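Local coordinates for protein prolyl 4-hydroxylase (PDB 6IUQ) that probably hydroxylates proline residues at the 4-position, as an iron(II)- and 2-oxoglutarate-dependent oxygenase built on a double-stranded beta-helix core, at residues Q129-Q133 with R166-C170; F153-N159 with S210-R216; N159-K165 with K235-P239; R272-E276 with H302-V306; Y279-M284 with L298-H302. One frame throughout, in Å; residues are numbered along the deposited sequence.

Along the chain the first three interactions interlock, their segments alternating, and all three involve the double-stranded beta-helix. Interaction 2 is the iron site; interaction 1, its centre about 15 Å from that of interaction 2, fits a loop against the start of strand 166-173 of the six-stranded sheet, and interaction 3, centre to centre about 13 Å from interaction 2, shares Asn159 with it. The salt bridge from Lys167 to Asp211 ties interaction 1 to interaction 2. Interactions 4 and 5 follow later in the chain, their centres about 8 Å apart, both using His302 of helix 296-311. This helical layer touches the segments that carry the iron ligands: Tyr279 on Cys155, Ser282 on Arg216, Tyr275 on Leu214.

Interaction 1 (Q129-Q133 with R166-C170); sequences QYDLQ and RKVTC
Lys167 lays its aliphatic chain against Tyr130 and Leu132, and this is where the contact is tightest. CD2 of Leu132 sits 3.8 Å from Lys167 CB, the two side chains crossing at about a right angle. With CG anti to the backbone N (chi1 -179°) and a bend at chi2, the lysine then turns over one face of the Tyr130 ring. Its CE makes a CH-pi contact there, 4.1 Å from the ring centroid, and NZ follows with a cation-pi contact at 4.8 Å from the same centroid, almost on the ring normal. The ammonium group is held further by a salt bridge to Asp211 and a hydrogen bond to Gln209. Lys167 and Val168 both face Leu231 on strand 224-232, a classic beta bulge near the start of strand 166-173, and both side chains point toward the loop that follows helix 118-126. Val168 fits more loosely: its CG2 lies 4.1 Å from Tyr130 CD2 and 4.2 Å from Leu132 CD2. Leu132 also packs on Leu120, Leu123 and Thr124 of helix 118-126, whereas the neighbouring Asp131 directs its carboxylate away from the strand and is partly exposed. The Tyr130 hydroxyl group is hydrogen-bonded to Asp33 and to Gln209, which also binds the lysine.

Interaction 2 (F153-N159 with S210-R216); sequences FPCHYDN and SDWMLHR. With FE2 (Fe (II) ion), chain C.
His156 and His215 turn their imidazoles toward one iron(II) ion, with ring planes 53° apart in an oblique pair. Asp158 completes the protein ligands: this is the HxD...H facial triad of the 2-oxoglutarate oxygenases. The iron lies 2.4 Å from His156 NE2, 2.4 Å from Asp158 OD1 and 2.3 Å from His215 NE2. Both histidines place CG between the backbone N and the carbonyl carbon (chi1 60° and 62°), which swings the rings back across the contact although their CB atoms point away from it. The Asp158 carboxylate stands almost perpendicular to the His215 ring, with OD1 at the ring's edge. Second-shell bonds fix the rotations: His215 ND1 donates in its ring plane to Met213 O at 3.0 Å, and His156 ND1 donates to Pro154 O at a more bent angle. The two histidines also form an antiparallel hydrogen-bonded pair, with His156 N to His215 O at 2.9 Å. Tyr157 lies against Leu214, whose CB makes a CH-pi contact over the ring face. A water accepts from Asp158 N and lies within hydrogen-bonding distance of Ser210 O and Met213 O. Asp158 OD2 is held by Thr169 and Trp230, while OD1 binds the metal. Three protein ligands on the iron are consistent with remaining positions being left for 2-oxoglutarate and oxygen, as in related enzymes.

Interaction 3 (N159-K165 with K235-P239); sequences NPGAPNK and KVNAP
A type II' beta turn from Gly161 to Asn164, in the loop leading into strand 166-173, receives the side chain of Asn237 from the loop after strand 224-232. The turn closes through Asn164 N to Gly161 O. Asn237 comes from the opposite direction to Asn159, with the two amide planes 85° apart. Its ND2 donates to Asn159 OD1 at 3.1 Å with a fairly straight N-H...O angle of 163°, while Asn159 ND2 is hydrogen-bonded to Arg166 O at the start of strand 166-173. Having CG anti to the carbonyl carbon (chi1 -68°) helps direct the Asn237 amide into the turn, where Asn237 OD1 lies 3.4 Å from Gly161 CA. That oxygen is hydrogen-bonded to Arg268, which also binds the backbone O of Asn159, so one arginine joins both loops. Val236 packs beside Asn237: CG2 touches Asn159 ND2 at 3.4 Å, while the Lys165 chain, bent at chi2 and chi3, brings NZ to 3.7 Å from Val236 CG1. A water accepts from Asn237 ND2 at 2.9 Å and donates to Ala162 O at 3.3 Å.

Interaction 4 (R272-E276 with H302-V306); sequences RGVYE and HETHV
Arg272 carries CG anti to its own backbone N (chi1 -173°) and bends at chi3 (-62°), which turns the guanidinium toward His302, itself set with CG opposite the backbone N. NH1 donates to His302 ND1 at 3.1 Å. The bond lies in both the guanidinium and the ring plane, though those planes are 74° apart, so it probably fixes the imidazole with ND1 unprotonated. On the way, Arg272 CD passes over one face of the His305 ring, a CH-pi contact 4.0 Å from its centroid. The other edge of His302 meets a water: NE2 is 2.7 Å from it, and the same water donates to Glu276 OE2. The Glu276 chain lies across Val306, with CG 3.8 Å from Val306 CG2. His305 ND1, buried here, has no polar partner in the model. The contact lies near the surface, where the end of helix 271-274 and the start of helix 276-287 lean on helix 296-311; Tyr279 of helix 276-287 packs against both Arg272 and His302.

Interaction 5 (Y279-M284 with L298-H302); sequences YYESLM and LLKSH
Leu283 is the main bump in this antiparallel helix pair, where the segments 279-284 and 298-302 run at 163° with their axes 10.5 Å apart. It reaches into the hollow formed by Leu298, Leu299 and His302. CD1 lies 3.5 Å from His302 CB and also near the ring, approaching it obliquely, while CD2 rests on Leu298 CB at 3.8 Å. With chi1 at -73°, CG stands opposite the carbonyl carbon, and the fork opens toward the partner helix. In return His302, its ND1 hydrogen-bonded to Arg272, enters between Tyr279, Tyr280 and Leu283. Its CE1 lies 3.9 Å from Tyr279 CB, and NE2 approaches the edge of the Tyr280 ring near its plane, 4.0 Å from CD1. The two aromatic rings are oblique, 49° between planes. The hydroxyl of Tyr279 leads away from this interface to Ser271, and Tyr279 also packs on Cys155 of the segment carrying iron ligands. Toward the more exposed flank, Leu299 fits against Tyr280 and the selenomethionine Met284. The latter chain bends at chi2 and chi3, bringing its methyl over one face of the Tyr280 ring. That same CE meets Leu299 CD1 at 3.8 Å.

Interaction 1 (Q129-Q133 with R166-C170)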
# COMPACT_ATOMS: atom_id res chain seq x y z
N GLN A 129 1.67 18.38 6.65
CA GLN A 129 2.34 18.66 5.39
C GLN A 129 1.83 17.81 4.22
O GLN A 129 2.03 18.18 3.07
CB GLN A 129 3.85 18.50 5.54
CG GLN A 129 4.35 17.12 5.98
CD GLN A 129 4.43 16.99 7.50
OE1 GLN A 129 3.66 17.60 8.25
NE2 GLN A 129 5.37 16.19 7.96
N TYR A 130 1.16 16.69 4.51
CA TYR A 130 0.68 15.81 3.44
C TYR A 130 -0.56 16.38 2.76
O TYR A 130 -0.92 15.96 1.66
CB TYR A 130 0.34 14.41 3.96
CG TYR A 130 1.50 13.56 4.45
CD1 TYR A 130 2.82 14.04 4.46
CD2 TYR A 130 1.27 12.26 4.90
CE1 TYR A 130 3.85 13.26 4.93
CE2 TYR A 130 2.30 11.48 5.38
CZ TYR A 130 3.57 11.98 5.40
OH TYR A 130 4.57 11.17 5.87
N ASP A 131 -1.22 17.31 3.45
CA ASP A 131 -2.36 18.02 2.88
C ASP A 131 -3.49 17.07 2.46
O ASP A 131 -4.00 17.16 1.35
CB ASP A 131 -1.92 18.84 1.68
CG ASP A 131 -2.85 19.99 1.39
OD1 ASP A 131 -3.85 20.14 2.12
OD2 ASP A 131 -2.58 20.74 0.42
N LEU A 132 -3.86 16.16 3.35
CA LEU A 132 -4.88 15.17 3.03
C LEU A 132 -6.27 15.81 2.96
O LEU A 132 -6.53 16.84 3.58
CB LEU A 132 -4.85 14.02 4.04
CG LEU A 132 -3.53 13.25 4.13
CD1 LEU A 132 -3.58 12.21 5.23
CD2 LEU A 132 -3.14 12.62 2.78
N GLN A 133 -7.16 15.19 2.21
CA GLN A 133 -8.45 15.78 1.93
C GLN A 133 -9.61 15.03 2.57
O GLN A 133 -9.67 13.80 2.53
CB GLN A 133 -8.66 15.85 0.42
CG GLN A 133 -7.55 16.57 -0.37
CD GLN A 133 -7.60 18.06 -0.19
OE1 GLN A 133 -6.77 18.65 0.51
NE2 GLN A 133 -8.59 18.70 -0.80
N ARG A 166 -3.23 9.62 -4.92
CA ARG A 166 -3.02 8.91 -3.66
C ARG A 166 -1.76 9.32 -2.94
O ARG A 166 -0.69 9.44 -3.53
CB ARG A 166 -2.98 7.42 -3.92
CG ARG A 166 -4.29 6.87 -4.39
CD ARG A 166 -4.00 5.53 -5.06
NE ARG A 166 -5.19 4.81 -5.46
CZ ARG A 166 -5.17 3.66 -6.13
NH1 ARG A 166 -3.99 3.11 -6.47
NH2 ARG A 166 -6.31 3.07 -6.44
N LYS A 167 -1.90 9.54 -1.63
CA LYS A 167 -0.80 9.91 -0.77
C LYS A 167 -0.53 8.83 0.30
O LYS A 167 0.59 8.38 0.45
CB LYS A 167 -1.08 11.26 -0.09
CG LYS A 167 0.04 11.75 0.83
CD LYS A 167 1.34 11.80 0.03
CE LYS A 167 2.55 11.94 0.91
NZ LYS A 167 3.46 10.80 0.62
N VAL A 168 -1.56 8.41 1.04
CA VAL A 168 -1.42 7.36 2.05
C VAL A 168 -2.21 6.11 1.71
O VAL A 168 -3.39 6.18 1.39
CB VAL A 168 -1.89 7.84 3.45
CG1 VAL A 168 -1.75 6.72 4.48
CG2 VAL A 168 -1.10 9.07 3.86
N THR A 169 -1.56 4.95 1.77
CA THR A 169 -2.24 3.68 1.61
C THR A 169 -2.52 3.06 2.97
O THR A 169 -1.63 2.99 3.81
CB THR A 169 -1.41 2.70 0.77
OG1 THR A 169 -1.22 3.24 -0.55
CG2 THR A 169 -2.12 1.34 0.70
N CYS A 170 -3.76 2.62 3.17
CA CYS A 170 -4.15 2.01 4.43
C CYS A 170 -4.77 0.65 4.18
O CYS A 170 -5.84 0.54 3.58
CB CYS A 170 -5.12 2.91 5.19
SG CYS A 170 -5.75 2.07 6.68

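Interaction 2 (F153-N159 with S210-R216)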
# COMPACT_ATOMS: atom_id res chain seq x y z
N PHE A 153 1.03 -10.20 -9.71
CA PHE A 153 1.22 -9.11 -8.75
C PHE A 153 2.52 -8.36 -9.02
O PHE A 153 3.55 -8.64 -8.41
CB PHE A 153 1.23 -9.64 -7.31
CG PHE A 153 0.17 -10.67 -7.03
CD1 PHE A 153 -1.11 -10.29 -6.68
CD2 PHE A 153 0.47 -12.03 -7.10
CE1 PHE A 153 -2.09 -11.24 -6.41
CE2 PHE A 153 -0.50 -12.99 -6.83
CZ PHE A 153 -1.78 -12.59 -6.49
N PRO A 154 2.49 -7.41 -9.94
CA PRO A 154 3.77 -6.76 -10.23
C PRO A 154 4.26 -5.86 -9.10
O PRO A 154 3.46 -5.44 -8.24
CB PRO A 154 3.48 -5.97 -11.51
CG PRO A 154 2.02 -5.87 -11.60
CD PRO A 154 1.43 -7.04 -10.89
N CYS A 155 5.57 -5.61 -9.07
CA CYS A 155 6.13 -4.58 -8.20
C CYS A 155 5.57 -3.25 -8.62
O CYS A 155 5.51 -2.98 -9.83
CB CYS A 155 7.65 -4.53 -8.28
SG CYS A 155 8.48 -6.00 -7.69
N HIS A 156 5.14 -2.41 -7.68
CA HIS A 156 4.57 -1.14 -8.07
C HIS A 156 4.55 -0.14 -6.92
O HIS A 156 4.74 -0.52 -5.77
CB HIS A 156 3.11 -1.31 -8.58
CG HIS A 156 2.17 -1.90 -7.55
ND1 HIS A 156 2.39 -3.12 -6.97
CD2 HIS A 156 1.06 -1.41 -6.96
CE1 HIS A 156 1.42 -3.40 -6.13
NE2 HIS A 156 0.60 -2.36 -6.09
N TYR A 157 4.29 1.12 -7.27
CA TYR A 157 3.90 2.15 -6.30
C TYR A 157 2.39 2.38 -6.44
O TYR A 157 1.87 2.36 -7.55
CB TYR A 157 4.68 3.45 -6.56
CG TYR A 157 6.19 3.34 -6.32
CD1 TYR A 157 7.03 2.76 -7.27
CD2 TYR A 157 6.75 3.84 -5.16
CE1 TYR A 157 8.41 2.67 -7.04
CE2 TYR A 157 8.12 3.76 -4.93
CZ TYR A 157 8.94 3.16 -5.86
OH TYR A 157 10.29 3.09 -5.63
N ASP A 158 1.69 2.57 -5.32
CA ASP A 158 0.24 2.83 -5.34
C ASP A 158 -0.11 4.12 -6.08
O ASP A 158 -1.18 4.23 -6.68
CB ASP A 158 -0.32 2.85 -3.92
CG ASP A 158 -0.66 1.50 -3.48
OD1 ASP A 158 -0.43 0.59 -4.29
OD2 ASP A 158 -1.18 1.31 -2.39
N ASN A 159 0.81 5.09 -6.04
CA ASN A 159 0.77 6.26 -6.89
C ASN A 159 2.01 6.22 -7.78
O ASN A 159 3.09 6.60 -7.34
CB ASN A 159 0.73 7.54 -6.04
CG ASN A 159 0.52 8.81 -6.86
OD1 ASN A 159 0.81 8.87 -8.06
ND2 ASN A 159 0.04 9.86 -6.19
N SER A 210 1.91 6.15 -0.50
CA SER A 210 1.49 5.72 -1.83
C SER A 210 2.51 6.14 -2.91
O SER A 210 2.75 5.38 -3.85
CB SER A 210 0.10 6.26 -2.15
OG SER A 210 -0.81 5.95 -1.08
N ASP A 211 3.14 7.32 -2.76
CA ASP A 211 4.03 7.81 -3.81
C ASP A 211 5.52 7.51 -3.62
O ASP A 211 6.31 7.79 -4.53
CB ASP A 211 3.86 9.32 -4.02
CG ASP A 211 3.91 10.09 -2.73
OD1 ASP A 211 3.84 9.47 -1.65
OD2 ASP A 211 4.00 11.33 -2.81
N TRP A 212 5.94 6.95 -2.49
CA TRP A 212 7.33 6.50 -2.43
C TRP A 212 7.60 5.22 -1.67
O TRP A 212 8.71 5.04 -1.15
CB TRP A 212 8.25 7.59 -1.88
CG TRP A 212 7.91 8.31 -0.60
CD1 TRP A 212 7.15 9.45 -0.48
CD2 TRP A 212 8.40 8.02 0.72
NE1 TRP A 212 7.11 9.86 0.83
CE2 TRP A 212 7.86 9.00 1.59
CE3 TRP A 212 9.20 7.01 1.25
CZ2 TRP A 212 8.13 9.02 2.97
CZ3 TRP A 212 9.47 7.03 2.62
CH2 TRP A 212 8.93 8.03 3.47
N MSE A 213 6.63 4.31 -1.61
CA MSE A 213 6.88 2.98 -1.06
C MSE A 213 6.65 1.87 -2.10
O MSE A 213 5.51 1.50 -2.40
CB MSE A 213 6.01 2.73 0.17
CG MSE A 213 6.20 1.37 0.78
SE MSE A 213 8.07 1.01 1.29
CE MSE A 213 8.39 2.53 2.47
N LEU A 214 7.74 1.33 -2.62
CA LEU A 214 7.67 0.22 -3.57
C LEU A 214 7.18 -1.03 -2.84
O LEU A 214 7.57 -1.29 -1.69
CB LEU A 214 9.04 -0.03 -4.23
CG LEU A 214 9.10 -1.16 -5.27
CD1 LEU A 214 8.34 -0.77 -6.54
CD2 LEU A 214 10.53 -1.57 -5.60
N HIS A 215 6.29 -1.80 -3.47
CA HIS A 215 5.79 -3.02 -2.83
C HIS A 215 5.23 -3.99 -3.85
O HIS A 215 5.08 -3.67 -5.02
CB HIS A 215 4.72 -2.72 -1.78
CG HIS A 215 3.49 -2.06 -2.33
ND1 HIS A 215 3.46 -0.73 -2.69
CD2 HIS A 215 2.26 -2.56 -2.61
CE1 HIS A 215 2.25 -0.43 -3.14
NE2 HIS A 215 1.51 -1.53 -3.12
N ARG A 216 4.96 -5.20 -3.38
CA ARG A 216 4.24 -6.19 -4.15
C ARG A 216 3.54 -7.09 -3.16
O ARG A 216 3.88 -7.13 -1.97
CB ARG A 216 5.17 -7.01 -5.06
CG ARG A 216 6.13 -7.94 -4.30
CD ARG A 216 7.09 -8.69 -5.23
NE ARG A 216 8.19 -9.34 -4.49
CZ ARG A 216 9.27 -9.87 -5.06
NH1 ARG A 216 9.43 -9.85 -6.39
NH2 ARG A 216 10.20 -10.43 -4.30
FE FE2 C . -0.56 -1.82 -4.13
O HOH W 1 3.06 2.61 -2.82

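Interaction 3 (N159-K165 with K235-P239)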
# COMPACT_ATOMS: atom_id res chain seq x y z
N ASN A 159 0.81 5.09 -6.04
CA ASN A 159 0.77 6.26 -6.89
C ASN A 159 2.01 6.22 -7.78
O ASN A 159 3.09 6.60 -7.34
CB ASN A 159 0.73 7.54 -6.04
CG ASN A 159 0.52 8.81 -6.86
OD1 ASN A 159 0.81 8.87 -8.06
ND2 ASN A 159 0.04 9.86 -6.19
N PRO A 160 1.85 5.75 -9.02
CA PRO A 160 2.96 5.66 -10.00
C PRO A 160 3.31 6.98 -10.68
O PRO A 160 4.32 7.08 -11.36
CB PRO A 160 2.44 4.65 -11.04
CG PRO A 160 0.93 4.66 -10.89
CD PRO A 160 0.60 5.14 -9.51
N GLY A 161 2.50 7.98 -10.45
CA GLY A 161 2.69 9.30 -10.95
C GLY A 161 1.47 9.78 -11.67
O GLY A 161 0.39 9.36 -11.41
N ALA A 162 1.71 10.72 -12.55
CA ALA A 162 0.75 11.28 -13.51
C ALA A 162 -0.29 12.05 -12.88
O ALA A 162 0.02 13.07 -12.32
CB ALA A 162 0.13 10.22 -14.37
N PRO A 163 -1.51 11.57 -13.03
CA PRO A 163 -2.69 12.16 -12.45
C PRO A 163 -3.06 11.49 -11.14
O PRO A 163 -3.87 12.05 -10.46
CB PRO A 163 -3.75 11.89 -13.51
CG PRO A 163 -3.30 10.65 -14.12
CD PRO A 163 -1.82 10.68 -14.13
N ASN A 164 -2.50 10.33 -10.80
CA ASN A 164 -2.83 9.69 -9.53
C ASN A 164 -2.69 10.63 -8.34
O ASN A 164 -1.75 11.30 -8.20
CB ASN A 164 -2.04 8.43 -9.34
CG ASN A 164 -2.55 7.60 -8.22
OD1 ASN A 164 -2.53 8.00 -7.09
ND2 ASN A 164 -3.03 6.45 -8.54
N LYS A 165 -3.68 10.64 -7.48
CA LYS A 165 -3.75 11.51 -6.34
C LYS A 165 -3.46 10.91 -4.97
O LYS A 165 -3.42 11.62 -4.01
CB LYS A 165 -5.16 12.12 -6.29
CG LYS A 165 -5.59 12.88 -7.52
CD LYS A 165 -4.60 13.97 -7.83
CE LYS A 165 -4.11 14.61 -6.57
NZ LYS A 165 -3.09 15.63 -6.83
N LYS A 235 -0.87 17.82 -2.85
CA LYS A 235 0.45 18.23 -3.34
C LYS A 235 1.26 17.10 -3.93
O LYS A 235 2.46 17.23 -4.14
CB LYS A 235 1.27 18.87 -2.22
CG LYS A 235 0.71 20.18 -1.71
CD LYS A 235 1.72 20.87 -0.80
CE LYS A 235 2.15 19.94 0.32
NZ LYS A 235 3.09 20.60 1.28
N VAL A 236 0.60 15.98 -4.19
CA VAL A 236 1.30 14.81 -4.69
C VAL A 236 1.67 15.00 -6.17
O VAL A 236 1.00 15.73 -6.90
CB VAL A 236 0.46 13.53 -4.46
CG1 VAL A 236 -0.55 13.33 -5.57
CG2 VAL A 236 1.36 12.34 -4.35
N ASN A 237 2.75 14.35 -6.59
CA ASN A 237 3.29 14.45 -7.95
C ASN A 237 3.67 15.89 -8.36
O ASN A 237 3.58 16.27 -9.51
CB ASN A 237 2.30 13.84 -8.95
CG ASN A 237 2.19 12.33 -8.78
OD1 ASN A 237 3.17 11.66 -8.50
ND2 ASN A 237 0.98 11.79 -8.94
N ALA A 238 4.15 16.65 -7.37
CA ALA A 238 4.65 18.00 -7.54
C ALA A 238 5.96 18.02 -8.33
O ALA A 238 6.62 16.99 -8.46
CB ALA A 238 4.85 18.65 -6.16
N PRO A 239 6.34 19.21 -8.85
CA PRO A 239 7.62 19.36 -9.56
C PRO A 239 8.85 19.00 -8.71
O PRO A 239 9.74 18.32 -9.22
CB PRO A 239 7.64 20.85 -9.93
CG PRO A 239 6.19 21.22 -10.04
CD PRO A 239 5.51 20.42 -8.95
O HOH W 2 -1.03 13.84 -9.33

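Interaction 4 (R272-E276 with H302-V306)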
# COMPACT_ATOMS: atom_id res chain seq x y z
N ARG A 272 12.70 0.37 -11.32
CA ARG A 272 12.72 -0.82 -12.17
C ARG A 272 14.16 -1.22 -12.45
O ARG A 272 14.48 -2.41 -12.47
CB ARG A 272 11.95 -0.59 -13.47
CG ARG A 272 11.79 -1.86 -14.31
CD ARG A 272 10.91 -1.62 -15.52
NE ARG A 272 9.55 -1.23 -15.17
CZ ARG A 272 8.55 -2.07 -14.97
NH1 ARG A 272 8.74 -3.39 -15.08
NH2 ARG A 272 7.35 -1.60 -14.65
N GLY A 273 15.04 -0.24 -12.62
CA GLY A 273 16.47 -0.48 -12.72
C GLY A 273 17.08 -1.01 -11.43
O GLY A 273 17.74 -2.04 -11.42
N VAL A 274 16.84 -0.33 -10.32
CA VAL A 274 17.44 -0.78 -9.07
C VAL A 274 16.89 -2.16 -8.66
O VAL A 274 17.63 -3.02 -8.19
CB VAL A 274 17.21 0.24 -7.94
CG1 VAL A 274 17.75 -0.29 -6.63
CG2 VAL A 274 17.85 1.58 -8.30
N TYR A 275 15.60 -2.40 -8.87
CA TYR A 275 15.01 -3.66 -8.45
C TYR A 275 14.62 -4.57 -9.62
O TYR A 275 13.65 -5.30 -9.54
CB TYR A 275 13.78 -3.39 -7.57
CG TYR A 275 14.13 -2.77 -6.24
CD1 TYR A 275 14.46 -1.43 -6.13
CD2 TYR A 275 14.15 -3.54 -5.09
CE1 TYR A 275 14.80 -0.87 -4.91
CE2 TYR A 275 14.47 -3.00 -3.87
CZ TYR A 275 14.80 -1.66 -3.79
OH TYR A 275 15.12 -1.12 -2.57
N GLU A 276 15.39 -4.52 -10.71
CA GLU A 276 15.14 -5.34 -11.88
C GLU A 276 14.83 -6.80 -11.56
O GLU A 276 13.88 -7.37 -12.09
CB GLU A 276 16.33 -5.28 -12.83
CG GLU A 276 16.00 -5.72 -14.24
CD GLU A 276 17.24 -5.89 -15.12
OE1 GLU A 276 18.20 -5.08 -14.99
OE2 GLU A 276 17.26 -6.85 -15.91
N HIS A 302 8.59 -4.19 -19.71
CA HIS A 302 9.72 -4.23 -18.77
C HIS A 302 11.05 -4.34 -19.52
O HIS A 302 12.01 -3.58 -19.30
CB HIS A 302 9.54 -5.40 -17.81
CG HIS A 302 10.78 -5.76 -17.05
ND1 HIS A 302 11.02 -5.31 -15.77
CD2 HIS A 302 11.84 -6.54 -17.39
CE1 HIS A 302 12.17 -5.80 -15.35
NE2 HIS A 302 12.69 -6.54 -16.31
N GLU A 303 11.09 -5.33 -20.39
CA GLU A 303 12.22 -5.62 -21.26
C GLU A 303 12.70 -4.38 -22.01
O GLU A 303 13.90 -4.08 -22.05
CB GLU A 303 11.80 -6.72 -22.21
CG GLU A 303 12.81 -7.21 -23.18
CD GLU A 303 12.27 -8.42 -23.93
OE1 GLU A 303 12.05 -8.31 -25.16
OE2 GLU A 303 12.03 -9.45 -23.26
N THR A 304 11.76 -3.65 -22.61
CA THR A 304 12.06 -2.41 -23.31
C THR A 304 12.59 -1.30 -22.38
O THR A 304 13.54 -0.60 -22.73
CB THR A 304 10.81 -1.88 -24.03
OG1 THR A 304 10.39 -2.85 -25.00
CG2 THR A 304 11.10 -0.57 -24.71
N HIS A 305 11.97 -1.13 -21.22
CA HIS A 305 12.40 -0.13 -20.25
C HIS A 305 13.82 -0.40 -19.76
O HIS A 305 14.65 0.50 -19.68
CB HIS A 305 11.42 -0.08 -19.07
CG HIS A 305 11.76 0.98 -18.06
ND1 HIS A 305 12.90 0.93 -17.28
CD2 HIS A 305 11.11 2.11 -17.69
CE1 HIS A 305 12.93 1.98 -16.48
NE2 HIS A 305 11.86 2.71 -16.71
N VAL A 306 14.09 -1.66 -19.44
CA VAL A 306 15.40 -2.06 -18.95
C VAL A 306 16.50 -1.76 -19.98
O VAL A 306 17.61 -1.35 -19.62
CB VAL A 306 15.40 -3.58 -18.58
CG1 VAL A 306 16.80 -4.15 -18.54
CG2 VAL A 306 14.71 -3.79 -17.26
O HOH W 3 15.02 -7.96 -16.21

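Interaction 5 (Y279-M284 with L298-H302)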
# COMPACT_ATOMS: atom_id res chain seq x y z
N TYR A 279 11.29 -7.03 -9.94
CA TYR A 279 10.30 -6.79 -10.99
C TYR A 279 10.20 -7.97 -11.96
O TYR A 279 9.10 -8.44 -12.28
CB TYR A 279 10.64 -5.53 -11.77
CG TYR A 279 10.17 -4.20 -11.21
CD1 TYR A 279 10.88 -3.57 -10.20
CD2 TYR A 279 9.07 -3.55 -11.74
CE1 TYR A 279 10.47 -2.31 -9.70
CE2 TYR A 279 8.66 -2.30 -11.27
CZ TYR A 279 9.37 -1.69 -10.24
OH TYR A 279 8.97 -0.47 -9.77
N TYR A 280 11.34 -8.46 -12.42
CA TYR A 280 11.36 -9.57 -13.37
C TYR A 280 10.77 -10.85 -12.75
O TYR A 280 9.94 -11.53 -13.37
CB TYR A 280 12.78 -9.82 -13.89
CG TYR A 280 12.86 -10.87 -14.98
CD1 TYR A 280 12.64 -10.54 -16.31
CD2 TYR A 280 13.17 -12.21 -14.69
CE1 TYR A 280 12.72 -11.49 -17.32
CE2 TYR A 280 13.25 -13.17 -15.69
CZ TYR A 280 13.02 -12.80 -17.00
OH TYR A 280 13.08 -13.74 -18.00
N GLU A 281 11.17 -11.18 -11.53
CA GLU A 281 10.61 -12.37 -10.90
C GLU A 281 9.09 -12.28 -10.74
O GLU A 281 8.38 -13.26 -10.98
CB GLU A 281 11.24 -12.64 -9.55
CG GLU A 281 11.38 -14.13 -9.24
CD GLU A 281 12.13 -14.91 -10.36
OE1 GLU A 281 13.09 -14.36 -10.94
OE2 GLU A 281 11.75 -16.07 -10.64
N SER A 282 8.58 -11.10 -10.38
CA SER A 282 7.13 -10.95 -10.29
C SER A 282 6.51 -11.20 -11.65
O SER A 282 5.48 -11.85 -11.74
CB SER A 282 6.74 -9.55 -9.79
OG SER A 282 6.89 -9.47 -8.38
N LEU A 283 7.14 -10.73 -12.72
CA LEU A 283 6.57 -10.94 -14.05
C LEU A 283 6.61 -12.42 -14.45
O LEU A 283 5.76 -12.87 -15.21
CB LEU A 283 7.28 -10.07 -15.09
CG LEU A 283 6.96 -8.57 -15.04
CD1 LEU A 283 8.11 -7.74 -15.58
CD2 LEU A 283 5.68 -8.25 -15.78
N MSE A 284 7.59 -13.18 -13.94
CA MSE A 284 7.64 -14.62 -14.18
C MSE A 284 6.42 -15.34 -13.60
O MSE A 284 5.87 -16.24 -14.24
CB MSE A 284 8.92 -15.23 -13.62
CG MSE A 284 10.18 -14.81 -14.36
SE MSE A 284 10.00 -14.90 -16.33
CE MSE A 284 9.55 -13.04 -16.81
N LEU A 298 3.09 -6.85 -20.67
CA LEU A 298 3.74 -6.34 -19.47
C LEU A 298 5.23 -6.70 -19.45
O LEU A 298 6.07 -5.89 -19.03
CB LEU A 298 3.08 -6.91 -18.21
CG LEU A 298 2.08 -6.03 -17.47
CD1 LEU A 298 1.52 -6.77 -16.27
CD2 LEU A 298 2.73 -4.73 -17.04
N LEU A 299 5.55 -7.91 -19.89
CA LEU A 299 6.94 -8.34 -19.91
C LEU A 299 7.73 -7.58 -20.97
O LEU A 299 8.85 -7.14 -20.71
CB LEU A 299 7.05 -9.85 -20.16
CG LEU A 299 8.52 -10.32 -20.25
CD1 LEU A 299 9.30 -9.95 -18.99
CD2 LEU A 299 8.60 -11.82 -20.48
N LYS A 300 7.15 -7.42 -22.16
CA LYS A 300 7.85 -6.70 -23.23
C LYS A 300 8.09 -5.26 -22.79
O LYS A 300 9.10 -4.66 -23.13
CB LYS A 300 7.06 -6.75 -24.53
CG LYS A 300 7.19 -8.04 -25.28
CD LYS A 300 8.62 -8.26 -25.75
CE LYS A 300 8.95 -9.75 -25.84
NZ LYS A 300 10.35 -10.02 -26.30
N SER A 301 7.15 -4.72 -22.03
CA SER A 301 7.25 -3.35 -21.55
C SER A 301 8.44 -3.22 -20.60
O SER A 301 9.23 -2.28 -20.69
CB SER A 301 5.94 -2.95 -20.87
OG SER A 301 6.03 -1.65 -20.35
N HIS A 302 8.59 -4.19 -19.71
CA HIS A 302 9.72 -4.23 -18.77
C HIS A 302 11.05 -4.34 -19.52
O HIS A 302 12.01 -3.58 -19.30
CB HIS A 302 9.54 -5.40 -17.81
CG HIS A 302 10.78 -5.76 -17.05
ND1 HIS A 302 11.02 -5.31 -15.77
CD2 HIS A 302 11.84 -6.54 -17.39
CE1 HIS A 302 12.17 -5.80 -15.35
NE2 HIS A 302 12.69 -6.54 -16.31